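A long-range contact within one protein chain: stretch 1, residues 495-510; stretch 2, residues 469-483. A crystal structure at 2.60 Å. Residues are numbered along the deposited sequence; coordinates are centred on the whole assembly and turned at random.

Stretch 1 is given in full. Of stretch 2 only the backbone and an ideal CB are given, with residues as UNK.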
ATOM      1  N   GLU A 495      23.286  15.495  14.035  1.00 56.87           N
ATOM      2  CA  GLU A 495      24.343  15.908  13.116  1.00 62.21           C
ATOM      3  C   GLU A 495      24.522  14.814  12.067  1.00 58.57           C
ATOM      4  O   GLU A 495      24.637  15.083  10.871  1.00 58.62           O
ATOM      5  CB  GLU A 495      25.669  16.169  13.841  1.00 69.81           C
ATOM      6  CG  GLU A 495      26.579  17.161  13.086  1.00 79.84           C
ATOM      7  CD  GLU A 495      28.035  16.675  12.919  1.00 85.29           C
ATOM      8  OE1 GLU A 495      28.782  16.629  13.927  1.00 82.79           O
ATOM      9  OE2 GLU A 495      28.439  16.356  11.766  1.00 86.94           O
ATOM     10  N   TYR A 496      24.508  13.574  12.530  1.00 48.57           N
ATOM     11  CA  TYR A 496      24.703  12.452  11.661  1.00 48.82           C
ATOM     12  C   TYR A 496      23.513  12.278  10.711  1.00 49.73           C
ATOM     13  O   TYR A 496      23.684  12.243   9.487  1.00 51.22           O
ATOM     14  CB  TYR A 496      24.919  11.196  12.490  1.00 57.54           C
ATOM     15  CG  TYR A 496      25.226  10.005  11.639  1.00 63.09           C
ATOM     16  CD1 TYR A 496      26.513   9.784  11.155  1.00 63.95           C
ATOM     17  CD2 TYR A 496      24.225   9.110  11.285  1.00 64.47           C
ATOM     18  CE1 TYR A 496      26.796   8.703  10.357  1.00 60.80           C
ATOM     19  CE2 TYR A 496      24.494   8.026  10.493  1.00 65.41           C
ATOM     20  CZ  TYR A 496      25.779   7.827  10.033  1.00 65.46           C
ATOM     21  OH  TYR A 496      26.038   6.736   9.246  1.00 68.86           O
ATOM     22  N   LEU A 497      22.310  12.174  11.268  1.00 44.01           N
ATOM     23  CA  LEU A 497      21.098  12.020  10.460  1.00 41.34           C
ATOM     24  C   LEU A 497      21.050  13.078   9.374  1.00 42.62           C
ATOM     25  O   LEU A 497      20.787  12.801   8.203  1.00 46.83           O
ATOM     26  CB  LEU A 497      19.852  12.118  11.343  1.00 39.94           C
ATOM     27  CG  LEU A 497      19.741  10.921  12.289  1.00 41.08           C
ATOM     28  CD1 LEU A 497      18.681  11.083  13.402  1.00 40.77           C
ATOM     29  CD2 LEU A 497      19.450   9.711  11.455  1.00 38.62           C
ATOM     30  N   SER A 498      21.336  14.304   9.757  1.00 41.36           N
ATOM     31  CA  SER A 498      21.224  15.383   8.812  1.00 43.50           C
ATOM     32  C   SER A 498      22.270  15.365   7.714  1.00 42.72           C
ATOM     33  O   SER A 498      22.033  15.942   6.666  1.00 45.69           O
ATOM     34  CB  SER A 498      21.205  16.718   9.534  1.00 38.98           C
ATOM     35  OG  SER A 498      19.881  16.979   9.932  1.00 46.06           O
ATOM     36  N   SER A 499      23.409  14.715   7.943  1.00 42.90           N
ATOM     37  CA  SER A 499      24.458  14.619   6.915  1.00 49.59           C
ATOM     38  C   SER A 499      24.129  13.523   5.950  1.00 50.50           C
ATOM     39  O   SER A 499      24.192  13.698   4.744  1.00 50.85           O
ATOM     40  CB  SER A 499      25.810  14.279   7.527  1.00 53.45           C
ATOM     41  OG  SER A 499      26.295  15.391   8.232  1.00 63.30           O
ATOM     42  N   THR A 500      23.807  12.371   6.517  1.00 51.23           N
ATOM     43  CA  THR A 500      23.356  11.231   5.774  1.00 47.22           C
ATOM     44  C   THR A 500      22.257  11.657   4.803  1.00 53.24           C
ATOM     45  O   THR A 500      22.287  11.316   3.611  1.00 58.88           O
ATOM     46  CB  THR A 500      22.800  10.206   6.748  1.00 44.77           C
ATOM     47  OG1 THR A 500      23.835   9.823   7.649  1.00 50.51           O
ATOM     48  CG2 THR A 500      22.314   8.986   6.035  1.00 50.61           C
ATOM     49  N   TYR A 501      21.283  12.402   5.301  1.00 48.06           N
ATOM     50  CA  TYR A 501      20.155  12.744   4.461  1.00 46.20           C
ATOM     51  C   TYR A 501      20.583  13.773   3.415  1.00 42.45           C
ATOM     52  O   TYR A 501      20.096  13.773   2.272  1.00 42.70           O
ATOM     53  CB  TYR A 501      18.980  13.230   5.312  1.00 41.69           C
ATOM     54  CG  TYR A 501      17.673  13.232   4.600  1.00 37.93           C
ATOM     55  CD1 TYR A 501      16.852  12.112   4.607  1.00 43.78           C
ATOM     56  CD2 TYR A 501      17.245  14.349   3.920  1.00 36.99           C
ATOM     57  CE1 TYR A 501      15.638  12.106   3.932  1.00 35.94           C
ATOM     58  CE2 TYR A 501      16.040  14.355   3.237  1.00 34.45           C
ATOM     59  CZ  TYR A 501      15.240  13.231   3.243  1.00 40.68           C
ATOM     60  OH  TYR A 501      14.019  13.254   2.569  1.00 45.05           O
ATOM     61  N   LYS A 502      21.506  14.641   3.793  1.00 43.60           N
ATOM     62  CA  LYS A 502      21.971  15.663   2.854  1.00 50.33           C
ATOM     63  C   LYS A 502      22.692  15.053   1.643  1.00 46.05           C
ATOM     64  O   LYS A 502      22.365  15.373   0.502  1.00 46.45           O
ATOM     65  CB  LYS A 502      22.866  16.699   3.530  1.00 53.35           C
ATOM     66  CG  LYS A 502      23.309  17.762   2.551  1.00 58.47           C
ATOM     67  CD  LYS A 502      23.786  19.027   3.223  1.00 63.76           C
ATOM     68  CE  LYS A 502      23.493  20.220   2.287  1.00 73.69           C
ATOM     69  NZ  LYS A 502      24.244  21.478   2.617  1.00 72.35           N
ATOM     70  N   ASN A 503      23.658  14.174   1.904  1.00 42.98           N
ATOM     71  CA  ASN A 503      24.371  13.457   0.842  1.00 49.77           C
ATOM     72  C   ASN A 503      23.372  12.763  -0.040  1.00 50.63           C
ATOM     73  O   ASN A 503      23.456  12.844  -1.262  1.00 59.68           O
ATOM     74  CB  ASN A 503      25.416  12.461   1.388  1.00 52.40           C
ATOM     75  CG  ASN A 503      26.472  13.143   2.298  1.00 62.32           C
ATOM     76  OD1 ASN A 503      26.851  14.308   2.096  1.00 64.77           O
ATOM     77  ND2 ASN A 503      26.934  12.415   3.306  1.00 59.28           N
ATOM     78  N   LEU A 504      22.399  12.110   0.574  1.00 48.33           N
ATOM     79  CA  LEU A 504      21.379  11.436  -0.205  1.00 49.94           C
ATOM     80  C   LEU A 504      20.601  12.407  -1.077  1.00 44.49           C
ATOM     81  O   LEU A 504      20.407  12.150  -2.270  1.00 44.25           O
ATOM     82  CB  LEU A 504      20.428  10.639   0.685  1.00 54.81           C
ATOM     83  CG  LEU A 504      20.656   9.139   0.844  1.00 55.82           C
ATOM     84  CD1 LEU A 504      22.126   8.813   1.094  1.00 65.01           C
ATOM     85  CD2 LEU A 504      19.791   8.628   1.994  1.00 54.48           C
ATOM     86  N   GLN A 505      20.159  13.524  -0.510  1.00 37.34           N
ATOM     87  CA  GLN A 505      19.402  14.477  -1.330  1.00 40.13           C
ATOM     88  C   GLN A 505      20.265  14.865  -2.495  1.00 38.35           C
ATOM     89  O   GLN A 505      19.791  15.188  -3.588  1.00 40.54           O
ATOM     90  CB  GLN A 505      19.047  15.720  -0.540  1.00 41.67           C
ATOM     91  CG  GLN A 505      17.998  15.459   0.526  1.00 45.74           C
ATOM     92  CD  GLN A 505      17.791  16.655   1.393  1.00 44.62           C
ATOM     93  OE1 GLN A 505      18.646  16.980   2.206  1.00 52.62           O
ATOM     94  NE2 GLN A 505      16.665  17.334   1.222  1.00 41.83           N
ATOM     95  N   ASN A 506      21.556  14.801  -2.249  1.00 40.16           N
ATOM     96  CA  ASN A 506      22.501  15.185  -3.238  1.00 44.07           C
ATOM     97  C   ASN A 506      22.642  14.173  -4.344  1.00 44.65           C
ATOM     98  O   ASN A 506      22.554  14.534  -5.510  1.00 43.84           O
ATOM     99  CB  ASN A 506      23.833  15.441  -2.585  1.00 53.78           C
ATOM    100  CG  ASN A 506      24.360  16.760  -2.962  1.00 61.59           C
ATOM    101  OD1 ASN A 506      24.758  16.962  -4.107  1.00 60.99           O
ATOM    102  ND2 ASN A 506      24.296  17.715  -2.031  1.00 69.92           N
ATOM    103  N   GLU A 507      22.846  12.910  -3.985  1.00 42.59           N
ATOM    104  CA  GLU A 507      22.893  11.839  -4.988  1.00 48.86           C
ATOM    105  C   GLU A 507      21.660  11.860  -5.887  1.00 44.78           C
ATOM    106  O   GLU A 507      21.743  11.480  -7.044  1.00 54.90           O
ATOM    107  CB  GLU A 507      23.081  10.446  -4.349  1.00 43.62           C
ATOM    108  CG  GLU A 507      24.356  10.313  -3.521  1.00 56.20           C
ATOM    109  CD  GLU A 507      24.565   8.912  -2.932  1.00 64.51           C
ATOM    110  OE1 GLU A 507      24.818   7.977  -3.725  1.00 73.67           O
ATOM    111  OE2 GLU A 507      24.498   8.741  -1.680  1.00 67.94           O
ATOM    112  N   PHE A 508      20.525  12.322  -5.380  1.00 42.93           N
ATOM    113  CA  PHE A 508      19.309  12.253  -6.169  1.00 42.18           C
ATOM    114  C   PHE A 508      19.018  13.548  -6.864  1.00 42.52           C
ATOM    115  O   PHE A 508      18.547  13.564  -7.989  1.00 48.01           O
ATOM    116  CB  PHE A 508      18.110  11.891  -5.300  1.00 42.54           C
ATOM    117  CG  PHE A 508      18.049  10.443  -4.922  1.00 41.58           C
ATOM    118  CD1 PHE A 508      17.192   9.578  -5.573  1.00 43.84           C
ATOM    119  CD2 PHE A 508      18.835   9.944  -3.913  1.00 39.14           C
ATOM    120  CE1 PHE A 508      17.146   8.238  -5.231  1.00 37.57           C
ATOM    121  CE2 PHE A 508      18.772   8.603  -3.554  1.00 39.23           C
ATOM    122  CZ  PHE A 508      17.929   7.758  -4.223  1.00 38.78           C
ATOM    123  N   TYR A 509      19.294  14.651  -6.197  1.00 43.92           N
ATOM    124  CA  TYR A 509      18.743  15.902  -6.653  1.00 37.91           C
ATOM    125  C   TYR A 509      19.808  16.924  -6.938  1.00 41.95           C
ATOM    126  O   TYR A 509      19.494  18.031  -7.400  1.00 45.64           O
ATOM    127  CB  TYR A 509      17.801  16.440  -5.579  1.00 44.16           C
ATOM    128  CG  TYR A 509      16.596  15.567  -5.322  1.00 42.88           C
ATOM    129  CD1 TYR A 509      15.591  15.438  -6.275  1.00 42.14           C
ATOM    130  CD2 TYR A 509      16.456  14.884  -4.124  1.00 42.20           C
ATOM    131  CE1 TYR A 509      14.478  14.651  -6.044  1.00 40.32           C
ATOM    132  CE2 TYR A 509      15.363  14.078  -3.890  1.00 41.87           C
ATOM    133  CZ  TYR A 509      14.371  13.969  -4.846  1.00 44.55           C
ATOM    134  OH  TYR A 509      13.283  13.153  -4.602  1.00 44.82           O
ATOM    135  N   GLY A 510      21.061  16.555  -6.650  1.00 43.59           N
ATOM    136  CA  GLY A 510      22.229  17.444  -6.783  1.00 44.23           C
ATOM    137  C   GLY A 510      22.380  18.187  -8.105  1.00 51.12           C
ATOM    138  O   GLY A 510      22.721  19.372  -8.127  1.00 51.51           O
ATOM    139  N   UNK A 469       8.232   6.488  -6.905  1.00 46.83           N
ATOM    140  CA  UNK A 469       9.398   5.650  -7.167  1.00 41.62           C
ATOM    141  C   UNK A 469      10.687   6.241  -6.595  1.00 43.57           C
ATOM    142  O   UNK A 469      11.268   5.689  -5.662  1.00 44.60           O
ATOM    143  CB  UNK A 469       9.554   5.437  -8.674  1.00 41.62           C
ATOM    144  N   UNK A 470      11.130   7.369  -7.136  1.00 47.51           N
ATOM    145  CA  UNK A 470      12.414   7.961  -6.724  1.00 48.52           C
ATOM    146  C   UNK A 470      12.453   8.424  -5.276  1.00 47.75           C
ATOM    147  O   UNK A 470      13.361   8.052  -4.515  1.00 47.57           O
ATOM    148  CB  UNK A 470      12.742   9.151  -7.628  1.00 48.52           C
ATOM    149  N   UNK A 471      11.465   9.228  -4.898  1.00 47.76           N
ATOM    150  CA  UNK A 471      11.421   9.744  -3.548  1.00 46.07           C
ATOM    151  C   UNK A 471      11.356   8.615  -2.538  1.00 41.38           C
ATOM    152  O   UNK A 471      11.989   8.701  -1.500  1.00 42.64           O
ATOM    153  CB  UNK A 471      10.226  10.683  -3.374  1.00 46.07           C
ATOM    154  N   UNK A 472      10.621   7.546  -2.834  1.00 37.34           N
ATOM    155  CA  UNK A 472      10.568   6.405  -1.892  1.00 39.17           C
ATOM    156  C   UNK A 472      11.896   5.670  -1.793  1.00 40.19           C
ATOM    157  O   UNK A 472      12.263   5.157  -0.736  1.00 40.48           O
ATOM    158  CB  UNK A 472       9.478   5.419  -2.318  1.00 39.17           C
ATOM    159  N   UNK A 473      12.638   5.629  -2.892  1.00 39.40           N
ATOM    160  CA  UNK A 473      13.893   4.899  -2.885  1.00 39.84           C
ATOM    161  C   UNK A 473      14.933   5.725  -2.108  1.00 41.35           C
ATOM    162  O   UNK A 473      15.781   5.196  -1.369  1.00 36.52           O
ATOM    163  CB  UNK A 473      14.365   4.609  -4.311  1.00 39.84           C
ATOM    164  N   UNK A 474      14.838   7.040  -2.231  1.00 36.08           N
ATOM    165  CA  UNK A 474      15.624   7.872  -1.339  1.00 37.26           C
ATOM    166  C   UNK A 474      15.356   7.462   0.106  1.00 40.72           C
ATOM    167  O   UNK A 474      16.306   7.099   0.812  1.00 45.48           O
ATOM    168  CB  UNK A 474      15.305   9.353  -1.554  1.00 37.26           C
ATOM    169  N   UNK A 475      14.080   7.477   0.537  1.00 39.86           N
ATOM    170  CA  UNK A 475      13.736   7.084   1.914  1.00 39.86           C
ATOM    171  C   UNK A 475      14.392   5.726   2.190  1.00 41.88           C
ATOM    172  O   UNK A 475      15.017   5.518   3.254  1.00 44.96           O
ATOM    173  CB  UNK A 475      12.221   7.016   2.116  1.00 39.86           C
ATOM    174  N   UNK A 476      14.289   4.813   1.226  1.00 39.16           N
ATOM    175  CA  UNK A 476      14.831   3.448   1.414  1.00 33.02           C
ATOM    176  C   UNK A 476      16.321   3.398   1.689  1.00 33.90           C
ATOM    177  O   UNK A 476      16.744   2.667   2.585  1.00 41.78           O
ATOM    178  CB  UNK A 476      14.539   2.603   0.172  1.00 33.02           C
ATOM    179  N   UNK A 477      17.135   4.157   0.959  1.00 32.36           N
ATOM    180  CA  UNK A 477      18.567   4.115   1.274  1.00 41.58           C
ATOM    181  C   UNK A 477      18.839   4.765   2.611  1.00 41.62           C
ATOM    182  O   UNK A 477      19.690   4.286   3.395  1.00 37.75           O
ATOM    183  CB  UNK A 477      19.385   4.805   0.181  1.00 41.58           C
ATOM    184  N   UNK A 478      18.116   5.852   2.873  1.00 41.01           N
ATOM    185  CA  UNK A 478      18.254   6.511   4.153  1.00 40.71           C
ATOM    186  C   UNK A 478      18.009   5.504   5.264  1.00 41.56           C
ATOM    187  O   UNK A 478      18.839   5.327   6.166  1.00 41.62           O
ATOM    188  CB  UNK A 478      17.292   7.696   4.266  1.00 40.71           C
ATOM    189  N   UNK A 479      16.876   4.816   5.175  1.00 38.72           N
ATOM    190  CA  UNK A 479      16.493   3.860   6.194  1.00 40.97           C
ATOM    191  C   UNK A 479      17.528   2.729   6.258  1.00 43.63           C
ATOM    192  O   UNK A 479      17.801   2.135   7.310  1.00 48.64           O
ATOM    193  CB  UNK A 479      15.095   3.306   5.912  1.00 40.97           C
ATOM    194  N   UNK A 480      18.131   2.441   5.122  1.00 43.81           N
ATOM    195  CA  UNK A 480      19.133   1.418   5.093  1.00 41.02           C
ATOM    196  C   UNK A 480      20.403   1.880   5.802  1.00 43.07           C
ATOM    197  O   UNK A 480      20.934   1.163   6.654  1.00 38.49           O
ATOM    198  CB  UNK A 480      19.434   1.017   3.647  1.00 41.02           C
ATOM    199  N   UNK A 481      20.893   3.074   5.457  1.00 42.68           N
ATOM    200  CA  UNK A 481      22.152   3.580   6.043  1.00 41.09           C
ATOM    201  C   UNK A 481      22.072   3.775   7.542  1.00 43.31           C
ATOM    202  O   UNK A 481      23.076   3.649   8.230  1.00 46.94           O
ATOM    203  CB  UNK A 481      22.540   4.908   5.390  1.00 41.09           C
ATOM    204  N   UNK A 482      20.900   4.125   8.065  1.00 46.53           N
ATOM    205  CA  UNK A 482      20.835   4.451   9.493  1.00 42.37           C
ATOM    206  C   UNK A 482      20.735   3.209  10.343  1.00 41.99           C
ATOM    207  O   UNK A 482      21.217   3.188  11.467  1.00 40.95           O
ATOM    208  CB  UNK A 482      19.645   5.368   9.782  1.00 42.37           C
ATOM    209  N   UNK A 483      20.102   2.175   9.807  1.00 45.88           N
ATOM    210  CA  UNK A 483      20.063   0.901  10.503  1.00 45.94           C
ATOM    211  C   UNK A 483      21.456   0.308  10.476  1.00 51.99           C
ATOM    212  O   UNK A 483      21.930  -0.213  11.479  1.00 53.52           O
ATOM    213  CB  UNK A 483      19.043  -0.051   9.875  1.00 45.94           C
TER

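Stretch 2 is helical throughout and runs roughly antiparallel to the helix of stretch 1, their axes 10.1 Å apart at closest approach. Proline is disfavoured, lacking the N-H for the helical hydrogen bond and crowding the preceding turn, and glycine for its flexibility.

Position 469 has nothing of stretch 1 near its CB, so many residues would serve; it is Leu-469. At 470 the CB points sideways, 4.9 Å from Phe-508 CD1. A medium or large apolar group fits, and Phe-470 lies there. Position 471 points away overall, yet its CB passes near a tyrosine hydroxyl; a long, flexible chain suits. Arg-471 CB is 4.0 Å from Tyr-509 OH, and its NE is hydrogen-bonded elsewhere in the structure. Position 472, out of reach, tolerates polar residues and holds Gln-472.

At 473 the CB is sideways, 4.7 Å from Phe-508 CE1, which suits a compact aliphatic group. Val-473 brings CG1 to 4.3 Å from Phe-508 CZ.

Position 474 looks onto a hollow lined by Tyr-501, Leu-504, Phe-508 and Tyr-509. Leucine, isoleucine or methionine would suit. Leu-474 is a knob in this hole: its CB lies over the Phe-508 face, 4.0 Å from the centroid, and its CD1 meets the edge of the Tyr-509 ring, 3.4 Å from Tyr-509 CE2.

The CB of 475 points away, so only a long side chain could return. Phe-475 CE1 lies 3.7 Å from Tyr-501 OH, which sits at the edge of the Phe-475 ring. Position 476 is sideways and touches nothing of stretch 1, so several residues would do; it is Ala-476.

Position 477 points toward stretch 1, its CB 4.3 Å from Leu-504 CD2, favouring a small residue such as alanine or serine. Ser-477 sets OG 3.9 Å from Leu-504 CD2.

At 478 the CB is 3.5 Å from Leu-504 CD2, and beyond lies a hollow formed by Leu-497, Thr-500, Tyr-501 and Leu-504. A large apolar or aromatic group fits. Phe-478 receives the edge of Tyr-501 on its face, planes at 87°, while Thr-500 CG2 lies at its ring edge, 3.6 Å from Phe-478 CD1.

Position 479 points away and 480 is out of reach, so polar or large residues would serve: Glu-479 and Tyr-480. At 481 the CB faces Thr-500 CG2, 4.1 Å away; small or medium residues suit, and nothing in stretch 1 selects a carboxylate. Asp-481 OD2 lies 3.8 Å from Leu-504 CD1, no hydrogen bond.

The CB of 482 is 4.7 Å from Leu-497 CD2, so leucine, isoleucine, valine or methionine would suit; Ile-482 CG2 comes to 3.9 Å from Leu-497 CD2. Position 483 is out of reach, so many residues would do; His-483 donates a hydrogen bond from ND1 to Glu-479 O, 2.6 Å.

Stretch 2, residues 469-483: LFRQVLFASFEYDIH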
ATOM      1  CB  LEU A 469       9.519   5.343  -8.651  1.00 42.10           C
ATOM      2  CG  LEU A 469      10.858   4.826  -9.184  1.00 49.56           C
ATOM      3  CD1 LEU A 469      11.504   3.864  -8.236  1.00 52.52           C
ATOM      4  CD2 LEU A 469      10.669   4.158 -10.531  1.00 48.09           C
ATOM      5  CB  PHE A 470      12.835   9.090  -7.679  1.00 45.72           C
ATOM      6  CG  PHE A 470      13.303   8.583  -9.003  1.00 48.24           C
ATOM      7  CD1 PHE A 470      14.648   8.319  -9.222  1.00 50.14           C
ATOM      8  CD2 PHE A 470      12.399   8.290 -10.004  1.00 48.34           C
ATOM      9  CE1 PHE A 470      15.093   7.801 -10.431  1.00 47.58           C
ATOM     10  CE2 PHE A 470      12.840   7.783 -11.218  1.00 51.05           C
ATOM     11  CZ  PHE A 470      14.187   7.533 -11.426  1.00 45.23           C
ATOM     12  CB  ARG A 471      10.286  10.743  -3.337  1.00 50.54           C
ATOM     13  CG  ARG A 471      10.375  11.379  -1.965  1.00 65.33           C
ATOM     14  CD  ARG A 471      10.067  12.860  -1.961  1.00 78.89           C
ATOM     15  NE  ARG A 471       8.674  13.187  -1.618  1.00 90.32           N
ATOM     16  CZ  ARG A 471       8.245  13.523  -0.397  1.00 92.24           C
ATOM     17  NH1 ARG A 471       6.960  13.824  -0.203  1.00 91.28           N
ATOM     18  NH2 ARG A 471       9.095  13.556   0.628  1.00 92.05           N
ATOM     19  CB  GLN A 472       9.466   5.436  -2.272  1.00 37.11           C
ATOM     20  CG  GLN A 472       8.125   6.136  -2.463  1.00 49.44           C
ATOM     21  CD  GLN A 472       7.704   6.891  -1.216  1.00 54.22           C
ATOM     22  OE1 GLN A 472       7.757   6.358  -0.119  1.00 60.69           O
ATOM     23  NE2 GLN A 472       7.286   8.132  -1.380  1.00 59.74           N
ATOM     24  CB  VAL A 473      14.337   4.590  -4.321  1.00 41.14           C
ATOM     25  CG1 VAL A 473      15.755   4.062  -4.340  1.00 41.46           C
ATOM     26  CG2 VAL A 473      13.380   3.594  -4.962  1.00 36.46           C
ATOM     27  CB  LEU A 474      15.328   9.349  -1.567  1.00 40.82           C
ATOM     28  CG  LEU A 474      16.320  10.380  -1.025  1.00 40.22           C
ATOM     29  CD1 LEU A 474      15.912  11.711  -1.546  1.00 39.20           C
ATOM     30  CD2 LEU A 474      16.312  10.409   0.468  1.00 42.56           C
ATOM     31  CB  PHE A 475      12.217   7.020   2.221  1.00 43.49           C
ATOM     32  CG  PHE A 475      11.432   8.360   2.052  1.00 56.30           C
ATOM     33  CD1 PHE A 475      12.061   9.612   2.065  1.00 55.19           C
ATOM     34  CD2 PHE A 475      10.020   8.349   1.953  1.00 57.47           C
ATOM     35  CE1 PHE A 475      11.310  10.818   1.950  1.00 45.38           C
ATOM     36  CE2 PHE A 475       9.280   9.537   1.842  1.00 54.06           C
ATOM     37  CZ  PHE A 475       9.938  10.777   1.840  1.00 47.82           C
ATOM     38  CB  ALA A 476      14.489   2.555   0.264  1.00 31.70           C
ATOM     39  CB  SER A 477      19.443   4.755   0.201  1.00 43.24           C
ATOM     40  OG  SER A 477      18.717   5.746  -0.454  1.00 54.17           O
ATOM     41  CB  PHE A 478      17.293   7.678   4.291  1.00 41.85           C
ATOM     42  CG  PHE A 478      17.439   8.386   5.588  1.00 46.37           C
ATOM     43  CD1 PHE A 478      18.671   8.882   5.972  1.00 44.01           C
ATOM     44  CD2 PHE A 478      16.364   8.505   6.465  1.00 50.03           C
ATOM     45  CE1 PHE A 478      18.821   9.518   7.190  1.00 45.27           C
ATOM     46  CE2 PHE A 478      16.513   9.143   7.696  1.00 47.15           C
ATOM     47  CZ  PHE A 478      17.741   9.650   8.053  1.00 41.23           C
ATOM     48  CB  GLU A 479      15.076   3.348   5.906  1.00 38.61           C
ATOM     49  CG  GLU A 479      14.591   2.287   6.846  1.00 44.01           C
ATOM     50  CD  GLU A 479      13.108   1.915   6.640  1.00 52.86           C
ATOM     51  OE1 GLU A 479      12.560   2.114   5.522  1.00 51.85           O
ATOM     52  OE2 GLU A 479      12.488   1.406   7.616  1.00 58.66           O
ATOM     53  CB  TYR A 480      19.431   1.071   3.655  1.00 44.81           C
ATOM     54  CG  TYR A 480      20.496   0.037   3.511  1.00 45.88           C
ATOM     55  CD1 TYR A 480      20.189  -1.324   3.594  1.00 44.20           C
ATOM     56  CD2 TYR A 480      21.817   0.410   3.286  1.00 44.46           C
ATOM     57  CE1 TYR A 480      21.171  -2.285   3.461  1.00 44.60           C
ATOM     58  CE2 TYR A 480      22.805  -0.534   3.155  1.00 45.57           C
ATOM     59  CZ  TYR A 480      22.477  -1.878   3.234  1.00 47.40           C
ATOM     60  OH  TYR A 480      23.470  -2.808   3.095  1.00 50.50           O
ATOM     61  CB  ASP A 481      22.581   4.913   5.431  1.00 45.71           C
ATOM     62  CG  ASP A 481      22.939   4.804   3.960  1.00 55.17           C
ATOM     63  OD1 ASP A 481      23.059   3.661   3.469  1.00 61.85           O
ATOM     64  OD2 ASP A 481      23.094   5.862   3.286  1.00 59.95           O
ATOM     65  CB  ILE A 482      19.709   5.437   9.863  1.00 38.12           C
ATOM     66  CG1 ILE A 482      18.327   4.769   9.760  1.00 40.61           C
ATOM     67  CG2 ILE A 482      19.788   6.681   9.028  1.00 32.84           C
ATOM     68  CD1 ILE A 482      17.197   5.707  10.117  1.00 39.79           C
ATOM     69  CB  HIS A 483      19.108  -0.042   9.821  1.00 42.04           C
ATOM     70  CG  HIS A 483      17.689   0.167  10.205  1.00 44.51           C
ATOM     71  ND1 HIS A 483      16.841   0.981   9.487  1.00 39.81           N
ATOM     72  CD2 HIS A 483      16.962  -0.333  11.236  1.00 46.22           C
ATOM     73  CE1 HIS A 483      15.647   0.968  10.061  1.00 48.81           C
ATOM     74  NE2 HIS A 483      15.695   0.179  11.124  1.00 45.32           N
TER
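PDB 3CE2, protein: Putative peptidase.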